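Side-chain contacts in trwC protein (PDB 1OMH), which is a conjugative relaxase whose N-terminal domain, present here, recognises and processes DNA at the plasmid's origin of transfer: residues Ile69-Thr74 / Glu80-Asp85; Val94-Leu99 / Ala222-Gln227; Arg116-Ala121 / Thr162-Leu167. One frame throughout, in Å; residues are numbered along the deposited sequence.

The three contacts illustrate how the chemistry of a contact follows its place in a fold. All three are buried. Interaction 3 lies nearest the middle of the domain and is wholly apolar, a helix resting on a sheet whose other face carries a metal-site histidine. Interactions 1 and 2, with centres about 40 Å apart, lie at the periphery beside the DNA, each including an arginine bound to a phosphate; interaction 1 is mainly polar, through close approaches and waters, while interaction 2 mixes one hydrogen bond with apolar packing. Interactions 1 and 3 share the central sheet: strands 81-89 and 158-167 are neighbours, and D85 is hydrogen-bonded to H163. Interaction 2 touches neither.

Interaction 1: Ile69-Thr74 / Glu80-Asp85; sequences IMRSAT and ERIGLD. With nucleotides of chain A.
R71 lays its guanidinium group against the backbone of R81 and I82, a polar contact without a direct hydrogen bond between the segments. Its NE comes to 2.9 Å from the carbonyl O of R81, but that oxygen lies over the face of the group, where no N-H points. The bend at chi3 (-72°) turns the group so that this face looks onto the strand, while NH2 and NH1 make weak hydrogen bonds to the carbonyls of L59 and N168.

Charge probably adds only a weak attraction: R71 NH2 and E80 OE1 are 4.3 Å apart, beyond a salt bridge, and E80 gives its other oxygen, OE2, to R9. Apolar contact is confined mainly to T74, whose CG2 touches CB of E80 at 4.0 Å, the two side chains crossing nearly at right angles.

Within the loop, R71 O closes a type I turn, gripped from one face of its plane by the N of T74 and by T74 OG1 at 2.8 Å. One water links T74 OG1, R81 N and O3' of DT14 of chain A, tying both segments to the DNA. R81 also reaches the DNA itself: NE and NH2 both donate to OP2 of DC16 of chain A, at 2.7 and 3.0 Å respectively, so that two N-H groups share one phosphate oxygen.

The loop after helix 52-60 thus packs on the start of strand 81-89, where I82 and G83 form a classic beta bulge opposite L7 of the edge strand 2-8.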
loop_
_atom_site.group_PDB
_atom_site.type_symbol
_atom_site.label_atom_id
_atom_site.label_comp_id
_atom_site.label_asym_id
_atom_site.label_seq_id
_atom_site.Cartn_x
_atom_site.Cartn_y
_atom_site.Cartn_z
ATOM N N ILE B 69 -10.529 19.827 17.447
ATOM C CA ILE B 69 -9.639 19.438 16.362
ATOM C C ILE B 69 -8.426 18.758 17.006
ATOM O O ILE B 69 -8.101 19.028 18.163
ATOM C CB ILE B 69 -9.203 20.692 15.555
ATOM C CG1 ILE B 69 -7.971 20.393 14.698
ATOM C CD1 ILE B 69 -8.194 19.363 13.620
HETATM N N MSE B 70 -7.755 17.874 16.274
HETATM C CA MSE B 70 -6.605 17.175 16.841
HETATM C C MSE B 70 -5.245 17.720 16.451
HETATM O O MSE B 70 -5.111 18.546 15.545
HETATM C CB MSE B 70 -6.627 15.703 16.455
HETATM C CG MSE B 70 -7.774 14.887 16.995
HETATM SE SE MSE B 70 -7.594 13.227 16.082
HETATM C CE MSE B 70 -8.773 12.087 16.957
ATOM N N ARG B 71 -4.238 17.229 17.167
ATOM C CA ARG B 71 -2.841 17.567 16.938
ATOM C C ARG B 71 -2.401 19.010 17.167
ATOM O O ARG B 71 -1.441 19.471 16.553
ATOM C CB ARG B 71 -2.444 17.111 15.525
ATOM C CG ARG B 71 -2.777 15.637 15.260
ATOM C CD ARG B 71 -2.121 15.101 13.995
ATOM N NE ARG B 71 -2.721 15.622 12.770
ATOM C CZ ARG B 71 -3.769 15.076 12.156
ATOM N NH1 ARG B 71 -4.346 13.983 12.648
ATOM N NH2 ARG B 71 -4.233 15.617 11.042
ATOM N N SER B 72 -3.071 19.721 18.069
ATOM C CA SER B 72 -2.688 21.104 18.342
ATOM C C SER B 72 -1.264 21.199 18.904
ATOM O O SER B 72 -0.537 22.151 18.617
ATOM C CB SER B 72 -3.678 21.762 19.317
ATOM O OG SER B 72 -3.806 21.028 20.524
ATOM N N ALA B 73 -0.863 20.198 19.687
ATOM C CA ALA B 73 0.466 20.174 20.297
ATOM C C ALA B 73 1.606 20.091 19.285
ATOM O O ALA B 73 2.781 20.185 19.655
ATOM C CB ALA B 73 0.561 19.019 21.282
ATOM N N THR B 74 1.267 19.911 18.011
ATOM C CA THR B 74 2.280 19.829 16.963
ATOM C C THR B 74 3.104 21.107 16.948
ATOM O O THR B 74 2.555 22.210 16.945
ATOM C CB THR B 74 1.639 19.643 15.568
ATOM O OG1 THR B 74 0.942 18.392 15.521
ATOM C CG2 THR B 74 2.705 19.665 14.485
ATOM N N GLU B 80 3.171 18.707 10.372
ATOM C CA GLU B 80 2.082 17.999 11.005
ATOM C C GLU B 80 1.876 16.744 10.174
ATOM O O GLU B 80 1.980 16.770 8.948
ATOM C CB GLU B 80 0.807 18.838 11.044
ATOM C CG GLU B 80 0.188 19.135 9.709
ATOM C CD GLU B 80 -1.136 19.845 9.863
ATOM O OE1 GLU B 80 -2.065 19.242 10.446
ATOM O OE2 GLU B 80 -1.243 21.007 9.417
ATOM N N ARG B 81 1.610 15.640 10.853
ATOM C CA ARG B 81 1.408 14.367 10.191
ATOM C C ARG B 81 -0.074 14.092 10.082
ATOM O O ARG B 81 -0.818 14.259 11.046
ATOM C CB ARG B 81 2.128 13.268 10.976
ATOM C CG ARG B 81 3.638 13.409 10.895
ATOM C CD ARG B 81 4.371 12.439 11.811
ATOM N NE ARG B 81 5.813 12.508 11.584
ATOM C CZ ARG B 81 6.705 11.709 12.157
ATOM N NH1 ARG B 81 6.304 10.770 13.004
ATOM N NH2 ARG B 81 7.994 11.839 11.865
ATOM N N ILE B 82 -0.498 13.673 8.896
ATOM C CA ILE B 82 -1.902 13.405 8.639
ATOM C C ILE B 82 -2.204 11.921 8.568
ATOM O O ILE B 82 -3.368 11.518 8.609
ATOM C CB ILE B 82 -2.346 14.062 7.317
ATOM C CG1 ILE B 82 -1.615 13.415 6.137
ATOM C CG2 ILE B 82 -2.024 15.553 7.353
ATOM C CD1 ILE B 82 -2.057 13.942 4.772
ATOM N N GLY B 83 -1.158 11.111 8.453
ATOM C CA GLY B 83 -1.363 9.680 8.390
ATOM C C GLY B 83 -0.140 8.874 7.999
ATOM O O GLY B 83 0.981 9.378 7.928
ATOM N N LEU B 84 -0.383 7.598 7.739
ATOM C CA LEU B 84 0.656 6.660 7.355
ATOM C C LEU B 84 0.081 5.807 6.243
ATOM O O LEU B 84 -0.926 5.125 6.435
ATOM C CB LEU B 84 1.020 5.775 8.551
ATOM C CG LEU B 84 2.064 4.686 8.308
ATOM C CD1 LEU B 84 3.374 5.326 7.847
ATOM C CD2 LEU B 84 2.271 3.882 9.589
ATOM N N ASP B 85 0.708 5.860 5.077
ATOM C CA ASP B 85 0.246 5.078 3.945
ATOM C C ASP B 85 1.013 3.770 3.838
ATOM O O ASP B 85 2.238 3.770 3.741
ATOM C CB ASP B 85 0.415 5.871 2.645
ATOM C CG ASP B 85 -0.088 5.110 1.417
ATOM O OD1 ASP B 85 -0.751 4.062 1.573
ATOM O OD2 ASP B 85 0.172 5.573 0.287
ATOM P P DC A 7 6.907 26.221 18.433
ATOM O OP1 DC A 7 7.361 26.501 17.049
ATOM O OP2 DC A 7 6.895 27.313 19.440
ATOM O "O5'" DC A 7 5.472 25.521 18.370
ATOM C "C5'" DC A 7 4.356 26.019 19.114
ATOM C "C4'" DC A 7 3.340 24.919 19.315
ATOM O "O4'" DC A 7 3.977 23.845 20.048
ATOM C "C3'" DC A 7 2.118 25.307 20.147
ATOM O "O3'" DC A 7 0.992 25.534 19.293
ATOM C "C2'" DC A 7 1.750 24.006 20.841
ATOM C "C1'" DC A 7 3.051 23.226 20.934
ATOM N N1 DC A 7 3.622 23.225 22.297
ATOM C C2 DC A 7 3.057 22.372 23.252
ATOM O O2 DC A 7 2.125 21.621 22.914
ATOM N N3 DC A 7 3.537 22.383 24.518
ATOM C C4 DC A 7 4.543 23.196 24.844
ATOM N N4 DC A 7 4.977 23.171 26.109
ATOM C C5 DC A 7 5.147 24.066 23.891
ATOM C C6 DC A 7 4.662 24.047 22.640
ATOM P P DT A 14 -0.979 13.718 20.889
ATOM O OP1 DT A 14 -2.130 13.651 19.949
ATOM O OP2 DT A 14 -0.528 12.485 21.584
ATOM O "O5'" DT A 14 0.250 14.404 20.136
ATOM C "C5'" DT A 14 0.014 15.473 19.217
ATOM C "C4'" DT A 14 1.297 16.018 18.627
ATOM O "O4'" DT A 14 2.112 16.626 19.661
ATOM C "C3'" DT A 14 2.203 14.993 17.942
ATOM O "O3'" DT A 14 2.019 15.101 16.523
ATOM C "C2'" DT A 14 3.598 15.567 18.144
ATOM C "C1'" DT A 14 3.492 16.482 19.355
ATOM N N1 DT A 14 4.226 16.074 20.579
ATOM C C2 DT A 14 5.433 16.690 20.841
ATOM O O2 DT A 14 5.933 17.525 20.110
ATOM N N3 DT A 14 6.037 16.289 22.006
ATOM C C4 DT A 14 5.574 15.359 22.913
ATOM O O4 DT A 14 6.232 15.116 23.928
ATOM C C5 DT A 14 4.313 14.741 22.569
ATOM C C7 DT A 14 3.737 13.706 23.483
ATOM C C6 DT A 14 3.713 15.122 21.434
ATOM P P DC A 16 8.077 15.673 11.473
ATOM O OP1 DC A 16 8.545 16.848 10.693
ATOM O OP2 DC A 16 7.443 14.528 10.765
ATOM O "O5'" DC A 16 9.299 15.133 12.354
ATOM C "C5'" DC A 16 10.385 15.993 12.703
ATOM C "C4'" DC A 16 11.338 15.320 13.669
ATOM O "O4'" DC A 16 10.622 14.895 14.859
ATOM C "C3'" DC A 16 11.974 14.039 13.105
ATOM O "O3'" DC A 16 13.337 14.372 12.789
ATOM C "C2'" DC A 16 12.187 13.168 14.337
ATOM C "C1'" DC A 16 11.289 13.771 15.392
ATOM N N1 DC A 16 10.417 12.975 16.281
ATOM C C2 DC A 16 10.740 12.972 17.647
ATOM O O2 DC A 16 11.691 13.660 18.032
ATOM N N3 DC A 16 10.017 12.225 18.503
ATOM C C4 DC A 16 8.997 11.500 18.057
ATOM N N4 DC A 16 8.324 10.768 18.954
ATOM C C5 DC A 16 8.624 11.491 16.675
ATOM C C6 DC A 16 9.354 12.245 15.827
HETATM O O HOH W 1 -5.259 12.101 10.243
HETATM O O HOH W 2 0.789 16.200 13.746
#

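Interaction 2: Val94-Leu99 / Ala222-Gln227; sequences VSLQAL and AHIDRQ. With nucleotides of chain A.
L96 and Q97, successive residues on helix 92-99, both point toward the turn that carries H223 and I224, and each makes a different kind of contact with it. L96 comes first and is apolar: its CD2 lies 4.3 Å from CG2 of I224, a loose approach. The same leucine also packs on F232 and F292.

Q97 supplies the polar half. With CG anti to the backbone N (chi1 -166°) and a bend at chi2, its amide swings across to the histidine, where OE1 accepts a hydrogen bond from NE2 of H223 at 2.7 Å. The N-H points almost straight at the oxygen, and OE1 sits close to the plane of the imidazole. At the amide the geometry is less regular: the donor stands 42° out of the carbonyl plane, and the two flat groups are turned 56° apart. CG1 of I224 packs over one face of the same ring, near its rim, while CD1 of I224 lies 4.1 Å from Q97 OE1. The other end of the amide is also held, NE2 donating to the carbonyl of F292. With a leucine in place of H223, the buried OE1 of Q97 would probably lose this donor and the amide one of the bonds fixing its rotation.

Just beyond, R226 binds DT23 of chain A through two nitrogens, NH1 to OP2 and NH2 to OP1, the latter at 3.1 Å. D225 occupies the N-cap position of helix 226-230. The contact thus joins that helix's approach, which follows strand 219-221, to helix 92-99, whose V94, A98 and L99 pack on helix 104-122.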
loop_
_atom_site.group_PDB
_atom_site.type_symbol
_atom_site.label_atom_id
_atom_site.label_comp_id
_atom_site.label_asym_id
_atom_site.label_seq_id
_atom_site.Cartn_x
_atom_site.Cartn_y
_atom_site.Cartn_z
ATOM N N VAL B 94 0.725 -12.119 -10.462
ATOM C CA VAL B 94 -0.571 -12.097 -9.809
ATOM C C VAL B 94 -1.431 -10.990 -10.410
ATOM O O VAL B 94 -2.616 -11.203 -10.696
ATOM C CB VAL B 94 -0.404 -11.912 -8.281
ATOM C CG1 VAL B 94 -1.768 -11.776 -7.602
ATOM C CG2 VAL B 94 0.344 -13.116 -7.711
ATOM N N SER B 95 -0.845 -9.812 -10.617
ATOM C CA SER B 95 -1.597 -8.711 -11.221
ATOM C C SER B 95 -2.053 -9.120 -12.624
ATOM O O SER B 95 -3.176 -8.812 -13.036
ATOM C CB SER B 95 -0.736 -7.439 -11.312
ATOM O OG SER B 95 -0.432 -6.924 -10.019
ATOM N N LEU B 96 -1.186 -9.824 -13.351
ATOM C CA LEU B 96 -1.504 -10.267 -14.712
ATOM C C LEU B 96 -2.671 -11.248 -14.762
ATOM O O LEU B 96 -3.586 -11.109 -15.580
ATOM C CB LEU B 96 -0.277 -10.920 -15.352
ATOM C CG LEU B 96 0.684 -10.061 -16.180
ATOM C CD1 LEU B 96 0.778 -8.647 -15.637
ATOM C CD2 LEU B 96 2.037 -10.743 -16.212
ATOM N N GLN B 97 -2.632 -12.244 -13.886
ATOM C CA GLN B 97 -3.680 -13.253 -13.842
ATOM C C GLN B 97 -5.009 -12.620 -13.455
ATOM O O GLN B 97 -6.056 -12.964 -13.999
ATOM C CB GLN B 97 -3.322 -14.356 -12.836
ATOM C CG GLN B 97 -4.176 -15.620 -12.952
ATOM C CD GLN B 97 -3.856 -16.426 -14.201
ATOM O OE1 GLN B 97 -2.693 -16.603 -14.551
ATOM N NE2 GLN B 97 -4.891 -16.931 -14.868
ATOM N N ALA B 98 -4.973 -11.676 -12.523
ATOM C CA ALA B 98 -6.202 -11.029 -12.085
ATOM C C ALA B 98 -6.766 -9.987 -13.043
ATOM O O ALA B 98 -7.973 -9.936 -13.265
ATOM C CB ALA B 98 -5.989 -10.383 -10.724
ATOM N N LEU B 99 -5.892 -9.168 -13.617
ATOM C CA LEU B 99 -6.326 -8.071 -14.476
ATOM C C LEU B 99 -6.318 -8.297 -15.983
ATOM O O LEU B 99 -7.086 -7.667 -16.708
ATOM C CB LEU B 99 -5.502 -6.823 -14.131
ATOM C CG LEU B 99 -5.522 -6.463 -12.636
ATOM C CD1 LEU B 99 -4.587 -5.289 -12.375
ATOM C CD2 LEU B 99 -6.941 -6.118 -12.188
ATOM N N ALA B 222 3.735 -19.821 -10.932
ATOM C CA ALA B 222 4.654 -20.693 -11.664
ATOM C C ALA B 222 4.501 -20.780 -13.188
ATOM O O ALA B 222 5.470 -21.075 -13.885
ATOM C CB ALA B 222 4.606 -22.102 -11.067
ATOM N N HIS B 223 3.312 -20.521 -13.715
ATOM C CA HIS B 223 3.123 -20.626 -15.161
ATOM C C HIS B 223 3.474 -19.372 -15.967
ATOM O O HIS B 223 3.287 -19.344 -17.185
ATOM C CB HIS B 223 1.688 -21.056 -15.480
ATOM C CG HIS B 223 0.642 -20.139 -14.925
ATOM N ND1 HIS B 223 0.403 -20.012 -13.575
ATOM C CD2 HIS B 223 -0.237 -19.317 -15.547
ATOM C CE1 HIS B 223 -0.586 -19.152 -13.387
ATOM N NE2 HIS B 223 -0.990 -18.717 -14.566
ATOM N N ILE B 224 3.980 -18.340 -15.297
ATOM C CA ILE B 224 4.358 -17.108 -15.982
ATOM C C ILE B 224 5.838 -16.870 -15.699
ATOM O O ILE B 224 6.233 -16.718 -14.542
ATOM C CB ILE B 224 3.508 -15.917 -15.480
ATOM C CG1 ILE B 224 2.024 -16.210 -15.722
ATOM C CG2 ILE B 224 3.912 -14.637 -16.201
ATOM C CD1 ILE B 224 1.083 -15.130 -15.229
ATOM N N ASP B 225 6.658 -16.841 -16.750
ATOM C CA ASP B 225 8.097 -16.669 -16.562
ATOM C C ASP B 225 8.581 -15.232 -16.420
ATOM O O ASP B 225 7.829 -14.279 -16.625
ATOM C CB ASP B 225 8.885 -17.372 -17.682
ATOM C CG ASP B 225 8.699 -16.723 -19.038
ATOM O OD1 ASP B 225 8.634 -15.479 -19.110
ATOM O OD2 ASP B 225 8.642 -17.459 -20.048
ATOM N N ARG B 226 9.858 -15.102 -16.077
ATOM C CA ARG B 226 10.497 -13.809 -15.870
ATOM C C ARG B 226 10.447 -12.858 -17.063
ATOM O O ARG B 226 10.199 -11.669 -16.890
ATOM C CB ARG B 226 11.945 -14.038 -15.419
ATOM C CG ARG B 226 12.870 -12.816 -15.423
ATOM C CD ARG B 226 12.341 -11.608 -14.648
ATOM N NE ARG B 226 11.746 -11.937 -13.356
ATOM C CZ ARG B 226 11.433 -11.033 -12.430
ATOM N NH1 ARG B 226 11.668 -9.745 -12.643
ATOM N NH2 ARG B 226 10.856 -11.410 -11.300
ATOM N N GLN B 227 10.675 -13.363 -18.270
ATOM C CA GLN B 227 10.646 -12.482 -19.434
ATOM C C GLN B 227 9.258 -11.884 -19.631
ATOM O O GLN B 227 9.123 -10.727 -20.020
ATOM C CB GLN B 227 11.078 -13.230 -20.698
ATOM C CG GLN B 227 12.503 -13.788 -20.651
ATOM C CD GLN B 227 13.571 -12.725 -20.446
ATOM P P DT A 23 10.143 -7.969 -9.475
ATOM O OP1 DT A 23 9.381 -9.206 -9.773
ATOM O OP2 DT A 23 11.498 -7.787 -10.045
ATOM O "O5'" DT A 23 9.237 -6.693 -9.816
ATOM C "C5'" DT A 23 8.637 -6.502 -11.128
ATOM C "C4'" DT A 23 7.242 -5.928 -10.975
ATOM O "O4'" DT A 23 6.557 -6.728 -10.004
ATOM C "C3'" DT A 23 7.092 -4.458 -10.537
ATOM O "O3'" DT A 23 6.264 -3.896 -11.569
ATOM C "C2'" DT A 23 5.912 -4.486 -9.579
ATOM C "C1'" DT A 23 5.722 -5.942 -9.198
ATOM N N1 DT A 23 5.845 -6.410 -7.806
ATOM C C2 DT A 23 5.120 -5.791 -6.818
ATOM O O2 DT A 23 4.490 -4.764 -7.001
ATOM N N3 DT A 23 5.155 -6.429 -5.602
ATOM C C4 DT A 23 5.849 -7.584 -5.284
ATOM O O4 DT A 23 5.749 -8.063 -4.156
ATOM C C5 DT A 23 6.650 -8.136 -6.357
ATOM C C7 DT A 23 7.464 -9.367 -6.112
ATOM C C6 DT A 23 6.619 -7.519 -7.538
#

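Interaction 3: Arg116-Ala121 / Thr162-Leu167; sequences RTLEQA and THAVIL. With SO4 (sulfate ion), chain C.
L118 meets A164 with both ends of its fork: CD1 and CD2 each lie 3.9 Å from the single CB of the alanine, so the methyl group sits between the two branches. With CG anti to the carbonyl carbon (chi1 -70°), the leucine reaches from helix 104-122 toward strand 158-167. The small alanine probably allows the leucine to come close to the strand, and F88 and K147 on the flanking strands touch A164 and L118 respectively.

I166, two residues further along the strand and on the same face, extends the apolar patch more loosely, its CD1 lying 4.5 Å from CD2 of L118. This is helix-on-sheet packing in the five-stranded antiparallel sheet of a relaxase of the Rep clan, where strand 158-167 lies in the middle of the sheet.

H163, between T162 and A164, turns to the other face. There its NE2 donates to O3 of a sulfate at 2.7 Å, the ion lying at the ring's edge, while D85 holds ND1. H150, H161 and H163 bind zinc or copper in other structures of this protein; in this metal-free model the sulfate, probably from the crystallisation liquor, is also hydrogen-bonded to H161 and R154.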
loop_
_atom_site.group_PDB
_atom_site.type_symbol
_atom_site.label_atom_id
_atom_site.label_comp_id
_atom_site.label_asym_id
_atom_site.label_seq_id
_atom_site.Cartn_x
_atom_site.Cartn_y
_atom_site.Cartn_z
ATOM N N ARG B 116 -6.137 -8.774 6.468
ATOM C CA ARG B 116 -5.532 -9.545 7.546
ATOM C C ARG B 116 -4.232 -8.919 8.037
ATOM O O ARG B 116 -3.933 -8.937 9.234
ATOM C CB ARG B 116 -5.292 -10.982 7.083
ATOM C CG ARG B 116 -6.581 -11.764 6.880
ATOM C CD ARG B 116 -6.322 -13.079 6.169
ATOM N NE ARG B 116 -7.562 -13.790 5.867
ATOM C CZ ARG B 116 -7.640 -14.842 5.058
ATOM N NH1 ARG B 116 -6.548 -15.308 4.466
ATOM N NH2 ARG B 116 -8.811 -15.427 4.842
ATOM N N THR B 117 -3.457 -8.351 7.120
ATOM C CA THR B 117 -2.204 -7.727 7.511
ATOM C C THR B 117 -2.498 -6.476 8.331
ATOM O O THR B 117 -1.827 -6.206 9.329
ATOM C CB THR B 117 -1.360 -7.350 6.281
ATOM O OG1 THR B 117 -1.164 -8.516 5.471
ATOM C CG2 THR B 117 -0.001 -6.807 6.705
ATOM N N LEU B 118 -3.514 -5.719 7.922
ATOM C CA LEU B 118 -3.870 -4.503 8.634
ATOM C C LEU B 118 -4.375 -4.804 10.043
ATOM O O LEU B 118 -4.281 -3.959 10.934
ATOM C CB LEU B 118 -4.917 -3.709 7.842
ATOM C CG LEU B 118 -4.388 -3.066 6.553
ATOM C CD1 LEU B 118 -5.529 -2.442 5.779
ATOM C CD2 LEU B 118 -3.334 -2.017 6.896
ATOM N N GLU B 119 -4.918 -5.998 10.243
ATOM C CA GLU B 119 -5.402 -6.381 11.566
ATOM C C GLU B 119 -4.193 -6.460 12.489
ATOM O O GLU B 119 -4.253 -6.060 13.646
ATOM C CB GLU B 119 -6.089 -7.745 11.527
ATOM C CG GLU B 119 -7.497 -7.748 10.952
ATOM C CD GLU B 119 -8.156 -9.111 11.066
ATOM O OE1 GLU B 119 -8.353 -9.585 12.206
ATOM O OE2 GLU B 119 -8.472 -9.716 10.022
ATOM N N GLN B 120 -3.091 -6.972 11.958
ATOM C CA GLN B 120 -1.874 -7.099 12.739
ATOM C C GLN B 120 -1.183 -5.759 12.925
ATOM O O GLN B 120 -0.497 -5.531 13.930
ATOM C CB GLN B 120 -0.949 -8.132 12.093
ATOM C CG GLN B 120 -1.509 -9.541 12.266
ATOM C CD GLN B 120 -0.621 -10.631 11.703
ATOM O OE1 GLN B 120 0.572 -10.692 11.994
ATOM N NE2 GLN B 120 -1.208 -11.510 10.901
ATOM N N ALA B 121 -1.366 -4.862 11.964
ATOM C CA ALA B 121 -0.784 -3.534 12.083
ATOM C C ALA B 121 -1.585 -2.831 13.182
ATOM O O ALA B 121 -1.034 -2.077 13.982
ATOM C CB ALA B 121 -0.916 -2.775 10.763
ATOM N N THR B 162 -2.891 -1.664 -3.175
ATOM C CA THR B 162 -3.825 -0.934 -2.337
ATOM C C THR B 162 -3.094 0.030 -1.436
ATOM O O THR B 162 -2.083 -0.326 -0.815
ATOM C CB THR B 162 -4.654 -1.875 -1.434
ATOM O OG1 THR B 162 -5.471 -2.727 -2.241
ATOM C CG2 THR B 162 -5.556 -1.059 -0.501
ATOM N N HIS B 163 -3.600 1.256 -1.392
ATOM C CA HIS B 163 -3.042 2.289 -0.536
ATOM C C HIS B 163 -3.873 2.261 0.734
ATOM O O HIS B 163 -5.016 2.708 0.728
ATOM C CB HIS B 163 -3.182 3.669 -1.181
ATOM C CG HIS B 163 -2.206 3.932 -2.283
ATOM N ND1 HIS B 163 -0.866 4.169 -2.051
ATOM C CD2 HIS B 163 -2.372 3.999 -3.626
ATOM C CE1 HIS B 163 -0.252 4.372 -3.201
ATOM N NE2 HIS B 163 -1.144 4.274 -4.174
ATOM N N ALA B 164 -3.313 1.711 1.810
ATOM C CA ALA B 164 -4.002 1.650 3.091
ATOM C C ALA B 164 -3.581 2.884 3.872
ATOM O O ALA B 164 -2.498 2.919 4.462
ATOM C CB ALA B 164 -3.602 0.381 3.855
ATOM N N VAL B 165 -4.431 3.902 3.868
ATOM C CA VAL B 165 -4.116 5.131 4.567
ATOM C C VAL B 165 -4.567 5.097 6.023
ATOM O O VAL B 165 -5.757 5.251 6.334
ATOM C CB VAL B 165 -4.748 6.351 3.865
ATOM C CG1 VAL B 165 -4.341 7.633 4.584
ATOM C CG2 VAL B 165 -4.297 6.396 2.400
ATOM N N ILE B 166 -3.602 4.880 6.911
ATOM C CA ILE B 166 -3.882 4.849 8.336
ATOM C C ILE B 166 -3.862 6.300 8.804
ATOM O O ILE B 166 -2.820 6.955 8.788
ATOM C CB ILE B 166 -2.805 4.068 9.126
ATOM C CG1 ILE B 166 -2.795 2.589 8.721
ATOM C CG2 ILE B 166 -3.091 4.166 10.617
ATOM C CD1 ILE B 166 -2.313 2.316 7.324
ATOM N N LEU B 167 -5.012 6.810 9.219
ATOM C CA LEU B 167 -5.060 8.190 9.670
ATOM C C LEU B 167 -4.298 8.343 10.982
ATOM O O LEU B 167 -4.207 7.401 11.775
ATOM C CB LEU B 167 -6.515 8.636 9.796
ATOM C CG LEU B 167 -7.135 8.676 8.392
ATOM C CD1 LEU B 167 -8.322 7.747 8.318
ATOM C CD2 LEU B 167 -7.510 10.096 8.028
HETATM S S SO4 C . -0.247 5.175 -7.800
HETATM O O1 SO4 C . -1.677 5.502 -7.959
HETATM O O2 SO4 C . 0.260 4.522 -9.024
HETATM O O3 SO4 C . -0.082 4.258 -6.657
HETATM O O4 SO4 C . 0.509 6.419 -7.557
#